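Local coordinates for inositol 2-dehydrogenase (PDB 4HKT) that oxidises myo-inositol to scyllo-inosose with NAD(+) as the hydride acceptor, the first step of myo-inositol breakdown, at the interface of chains A and B. Coordinates in Å, arbitrary orientation; residue numbers count along the deposited sequence, not the author numbering. Chains: chain A/B, Inositol 2-dehydrogenase.

Contact 1: the interface of chains A and B. Residues chain A 212-213, 225-227; chain B 146, 148, 225.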
ATOM      1  N   VAL A 212     -24.234   0.739  13.066  1.00 14.08           N
ATOM      2  CA  VAL A 212     -24.086   1.454  14.298  1.00 12.96           C
ATOM      3  C   VAL A 212     -22.743   2.177  14.495  1.00 12.54           C
ATOM      4  O   VAL A 212     -21.696   1.755  13.998  1.00 12.61           O
ATOM      5  CB  VAL A 212     -24.400   0.549  15.497  1.00 14.03           C
ATOM      6  CG1 VAL A 212     -25.766  -0.118  15.325  1.00 15.44           C
ATOM      7  CG2 VAL A 212     -23.316  -0.502  15.724  1.00 13.99           C
ATOM      8  N   SER A 213     -22.821   3.287  15.213  1.00 12.67           N
ATOM      9  CA  SER A 213     -21.674   4.106  15.543  1.00 12.41           C
ATOM     10  C   SER A 213     -21.660   4.359  17.029  1.00 13.11           C
ATOM     11  O   SER A 213     -22.698   4.618  17.632  1.00 11.74           O
ATOM     12  CB  SER A 213     -21.729   5.442  14.794  1.00 13.37           C
ATOM     13  OG  SER A 213     -21.908   5.226  13.426  1.00 14.19           O
ATOM     14  N   ILE A 225     -13.746   5.417  19.090  1.00 16.42           N
ATOM     15  CA  ILE A 225     -14.844   5.413  18.157  1.00 16.60           C
ATOM     16  C   ILE A 225     -14.912   4.050  17.522  1.00 16.09           C
ATOM     17  O   ILE A 225     -13.899   3.491  17.077  1.00 16.19           O
ATOM     18  CB  ILE A 225     -14.669   6.485  17.097  1.00 19.71           C
ATOM     19  CG1 ILE A 225     -14.665   7.877  17.712  1.00 20.42           C
ATOM     20  CG2 ILE A 225     -15.801   6.407  16.111  1.00 23.31           C
ATOM     21  CD1 ILE A 225     -14.137   8.919  16.755  1.00 23.52           C
ATOM     22  N   ILE A 226     -16.127   3.504  17.482  1.00 16.02           N
ATOM     23  CA  ILE A 226     -16.398   2.211  16.908  1.00 15.03           C
ATOM     24  C   ILE A 226     -17.423   2.359  15.760  1.00 14.63           C
ATOM     25  O   ILE A 226     -18.449   3.019  15.938  1.00 13.80           O
ATOM     26  CB  ILE A 226     -16.921   1.214  17.970  1.00 15.23           C
ATOM     27  CG1 ILE A 226     -15.859   0.907  19.021  1.00 15.52           C
ATOM     28  CG2 ILE A 226     -17.235  -0.127  17.303  1.00 16.59           C
ATOM     29  CD1 ILE A 226     -16.431   0.345  20.323  1.00 15.35           C
ATOM     30  N   SER A 227     -17.120   1.760  14.609  1.00 14.11           N
ATOM     31  CA  SER A 227     -18.027   1.716  13.460  1.00 15.08           C
ATOM     32  C   SER A 227     -18.311   0.243  13.133  1.00 14.55           C
ATOM     33  O   SER A 227     -17.377  -0.513  12.932  1.00 14.82           O
ATOM     34  CB  SER A 227     -17.332   2.357  12.233  1.00 16.28           C
ATOM     35  OG  SER A 227     -18.138   2.323  11.067  1.00 18.65           O
TER
HETATM   36  N   MSE B 146     -22.413   4.712   5.825  1.00 16.43           N
HETATM   37  CA  MSE B 146     -21.614   5.118   7.000  1.00 17.17           C
HETATM   38  C   MSE B 146     -20.358   5.801   6.510  1.00 16.73           C
HETATM   39  O   MSE B 146     -19.656   5.267   5.670  1.00 19.47           O
HETATM   40  CB  MSE B 146     -21.264   3.884   7.833  1.00 17.34           C
HETATM   41  CG  MSE B 146     -22.544   3.153   8.252  1.00 20.60           C
HETATM   42 SE   MSE B 146     -22.167   1.663   9.447  1.00 23.51          SE
HETATM   43  CE  MSE B 146     -21.822   2.838  10.980  1.00 21.18           C
ATOM     44  N   THR B 148     -16.729   7.841   7.539  1.00 15.62           N
ATOM     45  CA  THR B 148     -15.730   8.043   8.573  1.00 16.53           C
ATOM     46  C   THR B 148     -14.701   9.078   8.075  1.00 17.09           C
ATOM     47  O   THR B 148     -14.167   8.993   6.931  1.00 16.61           O
ATOM     48  CB  THR B 148     -15.001   6.740   8.979  1.00 19.93           C
ATOM     49  OG1 THR B 148     -15.946   5.685   9.164  1.00 20.85           O
ATOM     50  CG2 THR B 148     -14.239   6.920  10.309  1.00 20.81           C
ATOM     51  N   ILE B 225     -19.110   9.549  11.299  1.00 16.12           N
ATOM     52  CA  ILE B 225     -18.291   9.671  12.443  1.00 17.32           C
ATOM     53  C   ILE B 225     -17.119  10.561  12.076  1.00 17.24           C
ATOM     54  O   ILE B 225     -16.480  10.381  11.027  1.00 18.68           O
ATOM     55  CB  ILE B 225     -17.723   8.301  12.814  1.00 19.59           C
ATOM     56  CG1 ILE B 225     -18.817   7.305  13.108  1.00 21.03           C
ATOM     57  CG2 ILE B 225     -16.858   8.398  14.044  1.00 22.80           C
ATOM     58  CD1 ILE B 225     -18.291   5.895  13.363  1.00 20.41           C
TER
HETATM   59  O   HOH W   1     -18.282   4.753   9.868  1.00 24.07           O

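Contact 2: the interface of chains A and B. Residues chain A 217, 221, 223; chain B 194-196, 198, 211.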
ATOM      1  N   GLN A 217     -15.738   7.060  26.128  1.00 14.87           N
ATOM      2  CA  GLN A 217     -14.780   7.955  26.717  1.00 14.82           C
ATOM      3  C   GLN A 217     -14.381   7.493  28.131  1.00 16.70           C
ATOM      4  O   GLN A 217     -15.239   7.064  28.922  1.00 17.69           O
ATOM      5  CB  GLN A 217     -15.352   9.353  26.749  1.00 14.92           C
ATOM      6  CG  GLN A 217     -14.323  10.413  27.130  1.00 16.31           C
ATOM      7  CD  GLN A 217     -14.829  11.820  26.921  1.00 16.88           C
ATOM      8  OE1 GLN A 217     -15.976  12.154  27.238  1.00 18.89           O
ATOM      9  NE2 GLN A 217     -13.954  12.683  26.406  1.00 16.35           N
ATOM     10  N   GLY A 221     -10.501  11.200  29.682  1.00 19.68           N
ATOM     11  CA  GLY A 221     -10.933  11.812  28.449  1.00 17.98           C
ATOM     12  C   GLY A 221     -10.507  11.123  27.162  1.00 15.89           C
ATOM     13  O   GLY A 221     -10.842  11.593  26.095  1.00 16.02           O
ATOM     14  N   GLN A 223     -10.684   8.754  24.076  1.00 16.27           N
ATOM     15  CA  GLN A 223     -11.908   8.383  23.352  1.00 16.16           C
ATOM     16  C   GLN A 223     -11.681   7.237  22.384  1.00 17.20           C
ATOM     17  O   GLN A 223     -10.629   7.130  21.776  1.00 16.25           O
ATOM     18  CB  GLN A 223     -12.442   9.595  22.605  1.00 17.61           C
ATOM     19  CG  GLN A 223     -12.934  10.717  23.503  1.00 17.03           C
ATOM     20  CD  GLN A 223     -12.756  12.107  22.853  1.00 17.34           C
ATOM     21  OE1 GLN A 223     -13.411  12.446  21.869  1.00 15.18           O
ATOM     22  NE2 GLN A 223     -11.906  12.921  23.453  1.00 17.15           N
TER
ATOM     23  N   THR B 194     -18.211  14.134  21.788  1.00 15.34           N
ATOM     24  CA  THR B 194     -17.435  14.083  23.018  1.00 17.12           C
ATOM     25  C   THR B 194     -16.186  14.907  22.801  1.00 15.85           C
ATOM     26  O   THR B 194     -15.754  15.110  21.669  1.00 14.07           O
ATOM     27  CB  THR B 194     -17.028  12.658  23.375  1.00 18.40           C
ATOM     28  OG1 THR B 194     -16.324  12.088  22.278  1.00 21.55           O
ATOM     29  CG2 THR B 194     -18.269  11.796  23.712  1.00 19.95           C
ATOM     30  N   ALA B 195     -15.564  15.319  23.897  1.00 15.64           N
ATOM     31  CA  ALA B 195     -14.370  16.173  23.818  1.00 15.43           C
ATOM     32  C   ALA B 195     -13.504  16.038  25.066  1.00 16.32           C
ATOM     33  O   ALA B 195     -13.975  15.645  26.132  1.00 15.82           O
ATOM     34  CB  ALA B 195     -14.777  17.628  23.653  1.00 15.21           C
ATOM     35  N   ALA B 196     -12.237  16.364  24.904  1.00 17.12           N
ATOM     36  CA  ALA B 196     -11.310  16.401  26.008  1.00 17.81           C
ATOM     37  C   ALA B 196     -10.087  17.294  25.631  1.00 18.83           C
ATOM     38  O   ALA B 196      -9.891  17.696  24.468  1.00 17.34           O
ATOM     39  CB  ALA B 196     -10.823  15.002  26.334  1.00 16.95           C
ATOM     40  N   LEU B 198      -6.350  16.509  25.887  1.00 19.25           N
ATOM     41  CA  LEU B 198      -5.386  15.449  26.028  1.00 19.85           C
ATOM     42  C   LEU B 198      -3.975  15.923  25.646  1.00 19.96           C
ATOM     43  O   LEU B 198      -3.002  15.225  25.925  1.00 19.68           O
ATOM     44  CB  LEU B 198      -5.742  14.288  25.091  1.00 19.74           C
ATOM     45  CG  LEU B 198      -7.130  13.701  25.348  1.00 19.87           C
ATOM     46  CD1 LEU B 198      -7.472  12.577  24.420  1.00 18.21           C
ATOM     47  CD2 LEU B 198      -7.207  13.181  26.760  1.00 21.66           C
ATOM     48  N   SER B 211      -9.156  17.337  21.423  1.00 15.97           N
ATOM     49  CA  SER B 211      -9.384  15.986  20.940  1.00 16.44           C
ATOM     50  C   SER B 211     -10.892  15.707  21.024  1.00 16.62           C
ATOM     51  O   SER B 211     -11.482  15.732  22.122  1.00 14.90           O
ATOM     52  CB  SER B 211      -8.644  14.982  21.816  1.00 17.77           C
ATOM     53  OG  SER B 211      -7.260  15.286  21.872  1.00 17.55           O
TER
HETATM   54  O   HOH W   2     -17.000  14.702  26.316  1.00 13.59           O

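Contact 3: the interface of chains A and B. Residues chain A 198-199, 229, 231; chain B 145, 243-245.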
ATOM      1  N   LEU A 198     -30.160  -0.042   7.785  1.00 17.41           N
ATOM      2  CA  LEU A 198     -29.854   0.420   6.438  1.00 17.63           C
ATOM      3  C   LEU A 198     -29.717  -0.688   5.429  1.00 16.86           C
ATOM      4  O   LEU A 198     -29.608  -0.419   4.240  1.00 20.64           O
ATOM      5  CB  LEU A 198     -28.544   1.202   6.460  1.00 17.35           C
ATOM      6  CG  LEU A 198     -28.554   2.409   7.392  1.00 17.38           C
ATOM      7  CD1 LEU A 198     -27.210   3.087   7.449  1.00 17.50           C
ATOM      8  CD2 LEU A 198     -29.582   3.416   6.989  1.00 17.97           C
ATOM      9  N   ILE A 199     -29.577  -1.912   5.910  1.00 17.00           N
ATOM     10  CA  ILE A 199     -29.171  -3.027   5.083  1.00 17.87           C
ATOM     11  C   ILE A 199     -30.379  -3.917   4.782  1.00 20.70           C
ATOM     12  O   ILE A 199     -30.598  -4.300   3.627  1.00 19.56           O
ATOM     13  CB  ILE A 199     -28.051  -3.826   5.756  1.00 17.63           C
ATOM     14  CG1 ILE A 199     -26.788  -2.965   5.791  1.00 16.96           C
ATOM     15  CG2 ILE A 199     -27.780  -5.129   5.031  1.00 19.50           C
ATOM     16  CD1 ILE A 199     -25.723  -3.474   6.736  1.00 16.74           C
ATOM     17  N   SER A 229     -20.900  -2.438  10.681  1.00 16.24           N
ATOM     18  CA  SER A 229     -21.895  -2.657   9.648  1.00 15.70           C
ATOM     19  C   SER A 229     -22.071  -4.177   9.510  1.00 15.54           C
ATOM     20  O   SER A 229     -21.098  -4.883   9.421  1.00 15.18           O
ATOM     21  CB  SER A 229     -21.423  -2.119   8.313  1.00 16.27           C
ATOM     22  OG  SER A 229     -22.291  -2.542   7.258  1.00 16.43           O
ATOM     23  N   ARG A 231     -22.908  -5.736   6.826  1.00 17.90           N
ATOM     24  CA  ARG A 231     -22.730  -6.197   5.428  1.00 19.33           C
ATOM     25  C   ARG A 231     -21.713  -5.358   4.674  1.00 20.33           C
ATOM     26  O   ARG A 231     -21.863  -4.118   4.525  1.00 19.41           O
ATOM     27  CB  ARG A 231     -24.074  -6.197   4.625  1.00 21.30           C
ATOM     28  CG  ARG A 231     -23.950  -6.694   3.144  1.00 23.61           C
ATOM     29  CD  ARG A 231     -24.663  -5.802   2.098  1.00 27.08           C
ATOM     30  NE  ARG A 231     -24.226  -4.541   2.458  1.00 32.52           N
ATOM     31  CZ  ARG A 231     -24.882  -3.426   2.670  1.00 29.02           C
ATOM     32  NH1 ARG A 231     -26.127  -3.149   2.268  1.00 26.89           N
ATOM     33  NH2 ARG A 231     -24.118  -2.515   3.205  1.00 28.29           N
TER
ATOM     34  N   GLU B 145     -24.091   4.587   3.329  1.00 16.73           N
ATOM     35  CA  GLU B 145     -24.540   4.141   4.653  1.00 15.98           C
ATOM     36  C   GLU B 145     -23.742   4.811   5.839  1.00 16.57           C
ATOM     37  O   GLU B 145     -24.324   5.384   6.751  1.00 16.11           O
ATOM     38  CB  GLU B 145     -24.430   2.615   4.714  1.00 16.71           C
ATOM     39  CG  GLU B 145     -25.490   1.954   3.827  1.00 17.60           C
ATOM     40  CD  GLU B 145     -25.395   0.445   3.670  1.00 18.77           C
ATOM     41  OE1 GLU B 145     -24.501  -0.274   4.242  1.00 15.54           O
ATOM     42  OE2 GLU B 145     -26.266  -0.019   2.873  1.00 18.81           O
ATOM     43  N   HIS B 243     -18.708   3.970   3.367  1.00 16.05           N
ATOM     44  CA  HIS B 243     -19.202   2.615   3.216  1.00 16.51           C
ATOM     45  C   HIS B 243     -20.619   2.744   2.694  1.00 17.05           C
ATOM     46  O   HIS B 243     -21.387   3.524   3.225  1.00 15.33           O
ATOM     47  CB  HIS B 243     -19.176   1.887   4.541  1.00 16.30           C
ATOM     48  CG  HIS B 243     -19.757   0.507   4.496  1.00 17.58           C
ATOM     49  ND1 HIS B 243     -19.196  -0.516   3.765  1.00 17.65           N
ATOM     50  CD2 HIS B 243     -20.841  -0.022   5.110  1.00 17.95           C
ATOM     51  CE1 HIS B 243     -19.916  -1.606   3.914  1.00 18.21           C
ATOM     52  NE2 HIS B 243     -20.907  -1.341   4.745  1.00 18.71           N
ATOM     53  N   GLY B 244     -20.914   1.997   1.630  1.00 16.43           N
ATOM     54  CA  GLY B 244     -22.232   1.979   0.977  1.00 17.51           C
ATOM     55  C   GLY B 244     -22.724   0.562   0.748  1.00 17.19           C
ATOM     56  O   GLY B 244     -22.029  -0.414   1.110  1.00 17.63           O
ATOM     57  N   SER B 245     -23.923   0.432   0.163  1.00 17.26           N
ATOM     58  CA  SER B 245     -24.585  -0.884   0.038  1.00 17.28           C
ATOM     59  C   SER B 245     -23.808  -1.833  -0.871  1.00 17.57           C
ATOM     60  O   SER B 245     -23.789  -3.057  -0.660  1.00 17.44           O
ATOM     61  CB  SER B 245     -26.063  -0.725  -0.446  1.00 18.22           C
ATOM     62  OG  SER B 245     -26.135   0.031  -1.647  1.00 19.05           O
TER
HETATM   63  O   HOH W   3     -24.013  -0.170   7.016  1.00 17.22           O
HETATM   64  O   HOH W   4     -28.403   1.246   2.338  1.00 19.75           O

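Contact 4: the interface of chains A and B. Residues chain A 192-194; chain B 192, 215, 217, 223, 327.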
ATOM      1  N   THR A 192     -21.821   6.762  24.003  1.00 14.44           N
ATOM      2  CA  THR A 192     -22.753   7.538  23.167  0.50 15.16           C
ATOM      3  C   THR A 192     -22.877   6.766  21.867  1.00 14.90           C
ATOM      4  O   THR A 192     -21.866   6.404  21.287  1.00 15.66           O
ATOM      5  CB  THR A 192     -22.180   8.948  22.818  0.50 15.96           C
ATOM      6  OG1 THR A 192     -22.032   9.726  24.004  0.50 16.35           O
ATOM      7  CG2 THR A 192     -23.083   9.701  21.863  0.50 16.34           C
ATOM      8  N   ALA A 193     -24.084   6.500  21.402  1.00 14.63           N
ATOM      9  CA  ALA A 193     -24.234   5.670  20.222  1.00 14.54           C
ATOM     10  C   ALA A 193     -25.388   6.090  19.331  1.00 13.93           C
ATOM     11  O   ALA A 193     -26.349   6.661  19.802  1.00 14.18           O
ATOM     12  CB  ALA A 193     -24.452   4.238  20.679  1.00 14.94           C
ATOM     13  N   THR A 194     -25.308   5.735  18.057  1.00 14.99           N
ATOM     14  CA  THR A 194     -26.376   5.948  17.116  1.00 14.48           C
ATOM     15  C   THR A 194     -26.532   4.657  16.338  1.00 13.34           C
ATOM     16  O   THR A 194     -25.654   3.806  16.338  1.00 13.06           O
ATOM     17  CB  THR A 194     -26.051   7.061  16.131  1.00 15.27           C
ATOM     18  OG1 THR A 194     -24.858   6.701  15.415  1.00 17.24           O
ATOM     19  CG2 THR A 194     -25.861   8.393  16.848  1.00 16.30           C
TER
ATOM     20  N   THR B 192     -24.065  14.199  17.982  1.00 15.52           N
ATOM     21  CA  THR B 192     -23.633  13.850  19.314  1.00 17.36           C
ATOM     22  C   THR B 192     -22.109  13.832  19.329  1.00 16.57           C
ATOM     23  O   THR B 192     -21.451  13.413  18.348  1.00 14.33           O
ATOM     24  CB  THR B 192     -24.316  12.546  19.815  1.00 19.63           C
ATOM     25  OG1 THR B 192     -24.176  12.451  21.250  1.00 23.08           O
ATOM     26  CG2 THR B 192     -23.743  11.359  19.139  1.00 20.28           C
ATOM     27  N   ILE B 215     -20.583  12.076  16.093  1.00 14.49           N
ATOM     28  CA  ILE B 215     -21.440  11.286  15.233  1.00 15.44           C
ATOM     29  C   ILE B 215     -22.605  12.158  14.760  1.00 15.49           C
ATOM     30  O   ILE B 215     -23.329  12.744  15.583  1.00 15.37           O
ATOM     31  CB  ILE B 215     -22.059  10.060  15.930  1.00 15.87           C
ATOM     32  CG1 ILE B 215     -21.020   9.179  16.582  1.00 15.65           C
ATOM     33  CG2 ILE B 215     -22.870   9.254  14.908  1.00 16.13           C
ATOM     34  CD1 ILE B 215     -21.636   8.224  17.619  1.00 15.72           C
ATOM     35  N   GLN B 217     -26.095  12.043  12.216  1.00 13.51           N
ATOM     36  CA  GLN B 217     -27.034  11.099  11.623  1.00 14.42           C
ATOM     37  C   GLN B 217     -28.088  11.864  10.860  1.00 14.46           C
ATOM     38  O   GLN B 217     -28.534  12.942  11.287  1.00 14.11           O
ATOM     39  CB  GLN B 217     -27.628  10.166  12.684  1.00 14.64           C
ATOM     40  CG  GLN B 217     -28.673   9.178  12.167  1.00 14.98           C
ATOM     41  CD  GLN B 217     -28.932   8.050  13.115  1.00 15.42           C
ATOM     42  OE1 GLN B 217     -29.223   8.267  14.299  1.00 15.25           O
ATOM     43  NE2 GLN B 217     -28.828   6.835  12.625  1.00 16.15           N
ATOM     44  N   GLN B 223     -25.041   7.527   8.911  1.00 15.07           N
ATOM     45  CA  GLN B 223     -24.180   8.036   9.968  1.00 14.80           C
ATOM     46  C   GLN B 223     -22.777   8.448   9.513  1.00 16.42           C
ATOM     47  O   GLN B 223     -22.134   7.757   8.698  1.00 16.22           O
ATOM     48  CB  GLN B 223     -24.065   6.990  11.047  1.00 14.48           C
ATOM     49  CG  GLN B 223     -25.383   6.657  11.750  1.00 13.88           C
ATOM     50  CD  GLN B 223     -25.403   5.227  12.240  1.00 14.64           C
ATOM     51  OE1 GLN B 223     -24.634   4.872  13.101  1.00 15.51           O
ATOM     52  NE2 GLN B 223     -26.274   4.401  11.681  1.00 14.74           N
ATOM     53  N   GLN B 327     -27.600  14.036  22.544  1.00 17.21           N
ATOM     54  CA  GLN B 327     -27.748  14.267  21.155  1.00 19.20           C
ATOM     55  C   GLN B 327     -28.543  15.579  20.956  1.00 18.60           C
ATOM     56  O   GLN B 327     -29.491  15.834  21.658  1.00 17.07           O
ATOM     57  CB  GLN B 327     -28.488  13.075  20.565  1.00 22.94           C
ATOM     58  CG  GLN B 327     -28.248  12.806  19.112  1.00 26.88           C
ATOM     59  CD  GLN B 327     -29.046  11.581  18.653  1.00 28.51           C
ATOM     60  OE1 GLN B 327     -30.130  11.728  18.147  1.00 27.67           O
ATOM     61  NE2 GLN B 327     -28.567  10.396  18.965  1.00 35.41           N
TER

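Contact 1: the interface of chains A and B
A:Ser213, A:Ile225 and A:Ser227 face B:Met146 and B:Ile225 from extended backbone, strands 211-218 and 223-229 of chain A lying against strands 144-152 and 223-229 of chain B. These strands belong to the C-terminal beta-sheet domain of the Gfo/Idh/MocA oxidoreductases, and here two such sheets meet face to face across a two-fold axis. The two isoleucines, A:Ile225 and B:Ile225, run alongside each other, pointing opposite ways. CG1 of B:Ile225 lies anti to the carbonyl carbon (chi1 -60°), and the extended second torsion carries CD1 into the notch between two serines, 3.8 Å from CB of A:Ser213 and 3.8 Å from CB of A:Ser227. The same CD1 packs 3.7 Å from CG2 of A:Ile225. Without that branch, an alanine at B:Ile225 would probably open a gap between the two serines and leave the CG2 methyl of A:Ile225 without the CD1 it packs on. B:Met146, a selenomethionine, bends at chi3 (75°) and brings its terminal CE methyl to 3.4 Å from OG of A:Ser213. Beside the isoleucine, water 1 lies 2.7 Å from OG of A:Ser227 and 2.6 Å from OG1 of B:Thr148, joining two hydroxyl oxygens that are themselves 4.4 Å apart.

Contact 2: the interface of chains A and B
Two glutamines of chain A, A:Gln217 and A:Gln223, reach over the end of strand 188-196 of chain B, at an edge of the sheet-to-sheet interface formed by the C-terminal domains of this Gfo/Idh/MocA dehydrogenase. Both run past B:Thr194 in the opposite direction to its side chain, and each uses both ends of its amide. In A:Gln217, CG is anti to the backbone N (chi1 -170°), an extended course that delivers NE2 to the backbone oxygen of B:Ala195 at 3.0 Å. The acceptor lies in the amide plane of the glutamine, whereas NE2 stands above the carbonyl plane of B:Ala195. OE1 of A:Gln217 turns to water 2, 2.9 Å away, which also meets the backbone N of B:Ala195.

A:Gln223 leaves its strand on the other course, CG anti to the carbonyl carbon. Its NE2 gives a nearly straight bond to O of B:Ser211, 3.1 Å long with 173° at the hydrogen, and a second one to O of A:Gly221 in its own chain; both acceptors lie in the amide plane, which fixes the rotation of the amide. OE1 accepts from OG1 of B:Thr194 at 3.0 Å, the hydroxyl tilted well above the carbonyl plane. Beside this group, the CB methyl of B:Ala196 packs 3.8 Å from CA of A:Gly221, where the glycine has no side chain to intervene.

Contact 3: the interface of chains A and B
A:Arg231 meets B:Glu145 end-on, NH1 and NH2 each taking one carboxylate oxygen in a two-pronged salt bridge at one end of the sheet-to-sheet interface between chains A and B, built from the C-terminal domains. Although the side chains cross at about a right angle, the guanidinium and carboxylate planes are only 21° apart. NH1 lies 3.2 Å from OE2, on its syn lone pair, while the very short partner bond from NH2 reaches OE1 on the syn side. Bends at chi2 and chi3 swing the guanidinium back toward chain B, where it is packed on both faces: CG1 of A:Ile199, from its own chain, sits toward the rim of one, and the backbone oxygen of B:Ser245 over the centre of the other. CD1 of A:Leu198 adds an apolar contact to CB of B:Glu145 at 3.9 Å, alongside the aliphatic part of the acid. Such close pairing would probably stabilise the charged form of the glutamate.

The looser side is bridged by water. Water 3 links OE1 of B:Glu145 and OG of A:Ser229, and water 4 joins OE2 to the backbone O of A:Leu198, so both carboxylate oxygens also have a hydrated side. Beside water 3 the chains again touch directly: the imidazole of B:His243 approaches edge-on, its NE2 bonding weakly to O of A:Arg231, which lies in the ring plane. That same NE2 is 3.1 Å from OG of A:Ser229, a hydrogen bond of undecided direction.

Contact 4: the interface of chains A and B
OG1 of A:Thr194 donates a hydrogen bond to the amide oxygen OE1 of B:Gln223, 3.0 Å away. The hydroxyl stands 49° out of the amide carbonyl plane, and threonine and glutamine lie flank to flank with their ends reversed. With OG1 placed between the backbone N and the carbonyl carbon (chi1 60°), the threonine points its hydroxyl at the glutamine and its CG2 methyl at B:Ile215, tip to tip, 3.7 Å from that residue's CG2. The same methyl is 4.0 Å from NE2 of B:Gln327, whose chain comes in obliquely. A valine in place of A:Thr194 would probably leave OE1 of B:Gln223 without this donor and its amide less firmly fixed. Nearer the two-fold axis, A:Thr192 and B:Thr192 also meet tip to tip, their CG2 methyls a tight 3.3 Å apart. The two copies differ here: chi1 is -64° in chain A but -163° in chain B, a local departure from exact symmetry. In the fold, the chain A residues all come from strand 188-196 of the C-terminal domain, which lies over strands 188-196, 211-218 and 223-229 of chain B, while B:Gln327 reaches in from the loop just before the short strand 328-329.

Strand 223-229 contributes to all four contacts, and strand 211-218 to contacts 1, 2 and 4. Contact 1 is central, its C-alpha centre about 9 Å from that of contact 4 and 12 Å from that of contact 3; contacts 2 and 3 are the farthest apart of the four, about 27 Å between their C-alpha centres. The Thr194-Gln223 pair occurs in both contact 2 and contact 4 with the chains exchanged, a direct sign of the two-fold relation. A middle with much methyl packing and a water bridge gives way to amide bonding at one end and a salt bridge at the other. The deposited assembly holds four copies, so this face probably forms one pairing within a tetramer.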